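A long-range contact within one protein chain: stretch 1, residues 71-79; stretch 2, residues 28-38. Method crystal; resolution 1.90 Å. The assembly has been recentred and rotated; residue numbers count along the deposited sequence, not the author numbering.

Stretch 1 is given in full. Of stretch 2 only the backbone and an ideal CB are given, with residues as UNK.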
# COMPACT_ATOMS: atom_id res chain seq x y z
N HIS A 71 -5.49 10.59 -3.49
CA HIS A 71 -5.48 9.82 -2.25
C HIS A 71 -6.85 9.84 -1.57
O HIS A 71 -7.52 10.88 -1.53
CB HIS A 71 -4.43 10.38 -1.28
CG HIS A 71 -4.08 9.44 -0.17
ND1 HIS A 71 -3.49 8.21 -0.39
CD2 HIS A 71 -4.23 9.56 1.17
CE1 HIS A 71 -3.29 7.61 0.77
NE2 HIS A 71 -3.75 8.40 1.73
N ASN A 72 -7.24 8.69 -1.01
CA ASN A 72 -8.54 8.51 -0.35
C ASN A 72 -8.47 7.54 0.84
O ASN A 72 -7.41 6.99 1.13
CB ASN A 72 -9.58 8.03 -1.38
CG ASN A 72 -9.11 6.83 -2.19
OD1 ASN A 72 -8.42 5.92 -1.67
ND2 ASN A 72 -9.51 6.80 -3.46
N GLU A 73 -9.61 7.32 1.50
CA GLU A 73 -9.73 6.40 2.64
C GLU A 73 -9.31 4.96 2.30
O GLU A 73 -8.58 4.30 3.05
CB GLU A 73 -11.16 6.38 3.16
CG GLU A 73 -11.26 6.38 4.70
CD GLU A 73 -12.65 6.02 5.21
OE1 GLU A 73 -13.27 5.08 4.66
OE2 GLU A 73 -13.13 6.67 6.18
N LEU A 74 -9.77 4.46 1.17
CA LEU A 74 -9.39 3.10 0.81
C LEU A 74 -7.85 2.98 0.79
O LEU A 74 -7.27 2.16 1.51
CB LEU A 74 -10.05 2.68 -0.51
CG LEU A 74 -9.50 1.36 -1.07
CD1 LEU A 74 -9.67 0.24 -0.07
CD2 LEU A 74 -10.11 1.04 -2.45
N LYS A 75 -7.18 3.84 0.02
CA LYS A 75 -5.74 3.76 -0.11
C LYS A 75 -5.02 4.13 1.21
O LYS A 75 -3.98 3.53 1.52
CB LYS A 75 -5.23 4.60 -1.31
CG LYS A 75 -5.58 3.94 -2.68
CD LYS A 75 -5.01 4.67 -3.92
CE LYS A 75 -5.62 6.09 -4.04
NZ LYS A 75 -5.19 6.84 -5.27
N GLN A 76 -5.57 5.08 1.96
CA GLN A 76 -4.97 5.46 3.25
C GLN A 76 -5.02 4.30 4.20
O GLN A 76 -4.05 4.00 4.86
CB GLN A 76 -5.68 6.63 3.92
CG GLN A 76 -5.01 7.11 5.26
CD GLN A 76 -3.49 7.36 5.14
OE1 GLN A 76 -3.02 7.79 4.10
NE2 GLN A 76 -2.73 7.07 6.22
N ARG A 77 -6.19 3.68 4.27
CA ARG A 77 -6.38 2.56 5.16
C ARG A 77 -5.45 1.41 4.81
O ARG A 77 -4.86 0.79 5.70
CB ARG A 77 -7.87 2.16 5.16
CG ARG A 77 -8.26 1.23 6.26
CD ARG A 77 -8.25 -0.22 5.83
NE ARG A 77 -9.26 -0.48 4.80
CZ ARG A 77 -9.98 -1.59 4.69
NH1 ARG A 77 -9.83 -2.59 5.56
NH2 ARG A 77 -10.86 -1.69 3.69
N TYR A 78 -5.28 1.12 3.51
CA TYR A 78 -4.22 0.18 3.09
C TYR A 78 -2.81 0.62 3.40
O TYR A 78 -1.98 -0.21 3.73
CB TYR A 78 -4.32 -0.23 1.61
CG TYR A 78 -5.25 -1.43 1.47
CD1 TYR A 78 -4.76 -2.72 1.27
CD2 TYR A 78 -6.62 -1.26 1.61
CE1 TYR A 78 -5.64 -3.82 1.18
CE2 TYR A 78 -7.50 -2.33 1.53
CZ TYR A 78 -7.00 -3.61 1.31
OH TYR A 78 -7.88 -4.68 1.23
N LEU A 79 -2.52 1.92 3.27
CA LEU A 79 -1.20 2.42 3.67
C LEU A 79 -1.00 2.16 5.15
O LEU A 79 0.06 1.70 5.55
CB LEU A 79 -1.05 3.92 3.46
CG LEU A 79 -0.83 4.41 2.05
CD1 LEU A 79 -0.58 5.92 2.16
CD2 LEU A 79 0.31 3.62 1.39
N UNK A 28 0.02 0.17 -12.81
CA UNK A 28 -1.29 0.79 -13.01
C UNK A 28 -1.97 0.92 -11.66
O UNK A 28 -2.53 -0.02 -11.12
CB UNK A 28 -2.15 -0.02 -13.98
N UNK A 29 -1.92 2.13 -11.11
CA UNK A 29 -2.48 2.34 -9.78
C UNK A 29 -3.99 2.14 -9.77
O UNK A 29 -4.53 1.74 -8.77
CB UNK A 29 -2.14 3.74 -9.28
N UNK A 30 -4.65 2.38 -10.89
CA UNK A 30 -6.08 2.09 -11.03
C UNK A 30 -6.41 0.59 -10.87
O UNK A 30 -7.44 0.21 -10.28
CB UNK A 30 -6.57 2.58 -12.40
N UNK A 31 -5.55 -0.26 -11.40
CA UNK A 31 -5.74 -1.71 -11.25
C UNK A 31 -5.48 -2.18 -9.81
O UNK A 31 -6.18 -3.05 -9.30
CB UNK A 31 -4.82 -2.46 -12.21
N UNK A 32 -4.49 -1.58 -9.18
CA UNK A 32 -4.23 -1.77 -7.77
C UNK A 32 -5.47 -1.41 -6.95
O UNK A 32 -5.88 -2.20 -6.08
CB UNK A 32 -3.03 -0.93 -7.33
N UNK A 33 -6.05 -0.22 -7.21
CA UNK A 33 -7.29 0.18 -6.51
C UNK A 33 -8.45 -0.76 -6.73
O UNK A 33 -9.09 -1.16 -5.76
CB UNK A 33 -7.71 1.58 -6.95
N UNK A 34 -8.68 -1.18 -7.98
CA UNK A 34 -9.63 -2.27 -8.31
C UNK A 34 -9.37 -3.52 -7.46
O UNK A 34 -10.29 -4.12 -6.89
CB UNK A 34 -9.53 -2.63 -9.79
N UNK A 35 -8.10 -3.91 -7.38
CA UNK A 35 -7.71 -5.08 -6.59
C UNK A 35 -8.10 -4.84 -5.12
O UNK A 35 -8.71 -5.70 -4.52
CB UNK A 35 -6.21 -5.35 -6.72
N UNK A 36 -7.75 -3.67 -4.56
CA UNK A 36 -8.02 -3.37 -3.12
C UNK A 36 -9.52 -3.37 -2.85
O UNK A 36 -9.99 -3.92 -1.86
CB UNK A 36 -7.42 -2.02 -2.72
N UNK A 37 -10.26 -2.78 -3.79
CA UNK A 37 -11.72 -2.83 -3.81
C UNK A 37 -12.33 -4.25 -3.78
O UNK A 37 -13.35 -4.43 -3.16
CB UNK A 37 -12.22 -2.10 -5.06
N UNK A 38 -11.68 -5.26 -4.36
CA UNK A 38 -12.19 -6.64 -4.32
C UNK A 38 -11.51 -7.57 -3.36
O UNK A 38 -11.79 -8.76 -3.40
CB UNK A 38 -12.09 -7.26 -5.72

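Stretch 2 is helical from position 29 and crosses the helix of residues 73-79 at 79°, with the axes 10.6 Å apart at closest approach. Contact falls on positions 29, 33, 36 and 37, and 376 Å² is buried in all, both sides summed.

Position 28 precedes the helix, far from stretch 1, with phi/psi of -147/100. A capping residue such as Asp, Asn, Ser or Thr would suit it. It is Asp28, whose OD1 accepts a capping bond from the backbone N of position 31 at 3.1 Å.

At position 29 CA-to-CB points toward stretch 1, but nothing there lies within 5.5 Å of the ideal CB; a medium or long side chain is needed to make contact. The residue is Leu29, whose CD2 comes to 4.1 Å from Lys75 NZ.

Positions 30, 31 and 32 are out of reach, and their ordinary helical angles leave the choice wide. They are Gly30, Leu31 and Val32.

Position 33 points sideways, its ideal CB 5.1 Å from both Lys75 CD and Leu74 CD2. The lysine extends past it and ends in a positive charge, so an acidic chain long enough to follow would suit best, though Gln could also offer an acceptor. Glu33 is found: Lys75 NZ donates to its OE2 at 3.0 Å, forming a salt bridge. Its OE1 lies 4.0 Å from Asn72 ND2.

Position 34 points away and 35 is out of reach, so stretch 1 constrains neither. Phe34 makes no contact, and Thr35 turns back on its own helix, OG1 donating to Leu31 O at 2.7 Å.

Position 36 faces stretch 1 directly. Its ideal CB is 4.1 Å from Leu74 CD2 and 4.3 Å from Tyr78 CE2, and the tyrosine ring offers a face, so Leu, Ile or Met would be apt. Leu36, in the m, t rotamer, has more of its surface covered by stretch 1 than any other residue of stretch 2. Its CD2 sits 3.4 Å from the Tyr78 ring centroid, 23° off the normal, a CH-pi contact; the nearest ring atom, Tyr78 CD1, is 3.2 Å from Leu36 CD2. Its CD1 approaches Lys75 CG at 4.3 Å, while its CB packs against Leu74 CD2 at 4.1 Å.

Position 37 points away, yet its ideal CB is 4.6 Å from Leu74 CD2; many side chains could skirt that methyl. In Arg37 the CB lies 4.4 Å from Leu74 CD2.

Position 38 points away, leaving the choice open. His38 ND1 donates to Phe34 O at 2.9 Å.

Stretch 2 (28-38) DLGLVEFTLRH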
# COMPACT_ATOMS: atom_id res chain seq x y z
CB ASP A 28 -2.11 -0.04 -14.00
CG ASP A 28 -3.47 0.56 -14.32
OD1 ASP A 28 -4.02 1.34 -13.52
OD2 ASP A 28 -3.97 0.22 -15.41
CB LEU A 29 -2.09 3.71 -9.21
CG LEU A 29 -2.44 3.99 -7.74
CD1 LEU A 29 -1.97 2.89 -6.69
CD2 LEU A 29 -1.96 5.38 -7.33
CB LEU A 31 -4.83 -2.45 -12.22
CG LEU A 31 -5.03 -3.96 -12.25
CD1 LEU A 31 -6.49 -4.31 -12.78
CD2 LEU A 31 -3.90 -4.51 -13.17
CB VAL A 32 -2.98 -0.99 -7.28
CG1 VAL A 32 -2.80 -1.16 -5.74
CG2 VAL A 32 -1.71 -1.47 -8.03
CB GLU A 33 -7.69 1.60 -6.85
CG GLU A 33 -6.72 2.59 -6.36
CD GLU A 33 -7.11 4.03 -6.69
OE1 GLU A 33 -8.30 4.37 -6.43
OE2 GLU A 33 -6.23 4.80 -7.20
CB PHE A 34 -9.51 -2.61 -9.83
CG PHE A 34 -10.20 -3.92 -10.27
CD1 PHE A 34 -11.53 -3.92 -10.68
CD2 PHE A 34 -9.48 -5.10 -10.32
CE1 PHE A 34 -12.15 -5.08 -11.10
CE2 PHE A 34 -10.07 -6.26 -10.73
CZ PHE A 34 -11.42 -6.26 -11.13
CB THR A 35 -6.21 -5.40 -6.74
OG1 THR A 35 -5.90 -5.47 -8.13
CG2 THR A 35 -5.81 -6.70 -6.05
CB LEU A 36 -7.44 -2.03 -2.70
CG LEU A 36 -5.92 -1.82 -2.76
CD1 LEU A 36 -5.63 -0.38 -2.40
CD2 LEU A 36 -5.19 -2.74 -1.86
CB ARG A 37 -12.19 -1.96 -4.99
CG ARG A 37 -13.63 -2.03 -5.42
CD ARG A 37 -13.75 -1.43 -6.85
NE ARG A 37 -12.94 -0.22 -6.95
CZ ARG A 37 -12.28 0.20 -8.03
NH1 ARG A 37 -12.31 -0.44 -9.19
NH2 ARG A 37 -11.57 1.32 -7.94
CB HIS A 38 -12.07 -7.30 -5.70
CG HIS A 38 -13.00 -6.74 -6.70
ND1 HIS A 38 -12.71 -5.62 -7.43
CD2 HIS A 38 -14.26 -7.10 -7.04
CE1 HIS A 38 -13.74 -5.33 -8.20
NE2 HIS A 38 -14.69 -6.21 -7.98
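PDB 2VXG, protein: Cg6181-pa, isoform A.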